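Chemotaxis protein cheA (Thermotoga maritima, PDB 1TQG) belongs to the two-component chemotaxis system as a histidine kinase, its phosphotransfer domain probably carrying and passing on the phosphoryl group. Local coordinates at residues L37-E40 and A41-L45. Sequence-based numbering, arbitrary orientation.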
loop_
_atom_site.group_PDB
_atom_site.type_symbol
_atom_site.label_atom_id
_atom_site.label_comp_id
_atom_site.label_asym_id
_atom_site.label_seq_id
_atom_site.Cartn_x
_atom_site.Cartn_y
_atom_site.Cartn_z
ATOM N N LEU A 37 -9.561 6.239 -8.712
ATOM C CA LEU A 37 -8.164 6.145 -8.357
ATOM C C LEU A 37 -7.978 6.024 -6.847
ATOM O O LEU A 37 -7.112 5.249 -6.393
ATOM C CB LEU A 37 -7.391 7.315 -8.885
ATOM C CG LEU A 37 -7.367 7.491 -10.410
ATOM C CD1 LEU A 37 -6.752 8.816 -10.771
ATOM C CD2 LEU A 37 -6.712 6.300 -11.056
ATOM N N ILE A 38 -8.774 6.759 -6.079
ATOM C CA ILE A 38 -8.736 6.573 -4.610
ATOM C C ILE A 38 -9.039 5.127 -4.277
ATOM O O ILE A 38 -8.348 4.532 -3.434
ATOM C CB ILE A 38 -9.661 7.569 -3.881
ATOM C CG1 ILE A 38 -9.224 9.012 -4.174
ATOM C CG2 ILE A 38 -9.762 7.251 -2.411
ATOM C CD1 ILE A 38 -10.243 9.995 -3.668
ATOM N N ASN A 39 -10.068 4.579 -4.871
ATOM C CA ASN A 39 -10.433 3.205 -4.661
ATOM C C ASN A 39 -9.307 2.223 -5.085
ATOM O O ASN A 39 -9.042 1.249 -4.360
ATOM C CB ASN A 39 -11.710 2.835 -5.388
ATOM C CG ASN A 39 -12.902 3.566 -4.830
ATOM O OD1 ASN A 39 -13.024 3.871 -3.675
ATOM N ND2 ASN A 39 -13.880 3.765 -5.666
ATOM N N GLU A 40 -8.640 2.476 -6.175
ATOM C CA GLU A 40 -7.525 1.658 -6.600
ATOM C C GLU A 40 -6.435 1.574 -5.548
ATOM O O GLU A 40 -5.846 0.531 -5.281
ATOM C CB GLU A 40 -6.865 2.203 -7.854
ATOM C CG GLU A 40 -7.561 2.040 -9.141
ATOM C CD GLU A 40 -6.797 2.574 -10.341
ATOM O OE1 GLU A 40 -5.587 2.864 -10.425
ATOM O OE2 GLU A 40 -7.565 2.714 -11.288
ATOM N N ALA A 41 -6.119 2.752 -5.037
ATOM C CA ALA A 41 -5.103 2.781 -3.993
ATOM C C ALA A 41 -5.561 2.070 -2.740
ATOM O O ALA A 41 -4.740 1.292 -2.161
ATOM C CB ALA A 41 -4.770 4.237 -3.695
ATOM N N PHE A 42 -6.787 2.311 -2.302
ATOM C CA PHE A 42 -7.324 1.577 -1.187
ATOM C C PHE A 42 -7.186 0.049 -1.365
ATOM O O PHE A 42 -6.740 -0.643 -0.468
ATOM C CB PHE A 42 -8.804 2.022 -0.963
ATOM C CG PHE A 42 -9.464 1.131 0.084
ATOM C CD1 PHE A 42 -9.210 1.316 1.439
ATOM C CD2 PHE A 42 -10.267 0.103 -0.316
ATOM C CE1 PHE A 42 -9.720 0.444 2.374
ATOM C CE2 PHE A 42 -10.783 -0.782 0.625
ATOM C CZ PHE A 42 -10.494 -0.604 1.973
ATOM N N ARG A 43 -7.577 -0.446 -2.546
ATOM C CA ARG A 43 -7.612 -1.865 -2.800
ATOM C C ARG A 43 -6.211 -2.513 -2.718
ATOM O O ARG A 43 -6.031 -3.591 -2.169
ATOM C CB ARG A 43 -8.186 -2.227 -4.152
ATOM C CG ARG A 43 -9.663 -1.858 -4.219
ATOM C CD ARG A 43 -10.264 -2.418 -5.464
ATOM N NE ARG A 43 -9.969 -1.684 -6.666
ATOM C CZ ARG A 43 -10.668 -0.700 -7.252
ATOM N NH1 ARG A 43 -11.787 -0.192 -6.747
ATOM N NH2 ARG A 43 -10.204 -0.187 -8.390
ATOM N N ALA A 44 -5.229 -1.768 -3.267
ATOM C CA ALA A 44 -3.852 -2.294 -3.210
ATOM C C ALA A 44 -3.357 -2.349 -1.782
ATOM O O ALA A 44 -2.748 -3.317 -1.368
ATOM C CB ALA A 44 -2.969 -1.387 -4.079
ATOM N N LEU A 45 -3.602 -1.286 -0.995
ATOM C CA LEU A 45 -3.192 -1.287 0.405
ATOM C C LEU A 45 -3.888 -2.371 1.181
ATOM O O LEU A 45 -3.288 -2.978 2.086
ATOM C CB LEU A 45 -3.437 0.091 1.034
ATOM C CG LEU A 45 -2.468 1.180 0.551
ATOM C CD1 LEU A 45 -3.084 2.545 0.846
ATOM C CD2 LEU A 45 -1.110 0.994 1.141
#
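F42 N donates to I38 O at 2.9 Å, nearly straight (172°), and three more i to i+4 bonds run beside it: A41 to L37, R43 to N39 and A44 to E40. Together they make this a regular α-helical stretch of about two turns within helix 35-55. Outside the backbone, R43 does most of the touching. Its chain bends at chi3 (-78°), which swings the guanidinium back toward the start of the helix and lays one face over the backbone of N39 and E40. N39 O sits 3.7 Å above the guanidinium plane, toward its rim. The two terminal nitrogens diverge, R43 NH1 to 3.3 Å from N39 CB and R43 NH2 to 3.5 Å from E40 CG. E40 OE2 stays 4.9 Å from R43 NH2. E40 OE1 bonds instead to T24 of helix 3-30, while R43 NH2 forms its salt bridge with E36, two turns earlier in the same helix. F42, its CG anti to the backbone N (chi1 172°), carries its ring toward R75 of helix 58-75 for a cation-pi contact. Backbone bonds thus hold the helix, E40 and F42 tie it to its neighbours, and any attraction between R43 and E40 probably acts through space, without direct contact of their charged atoms.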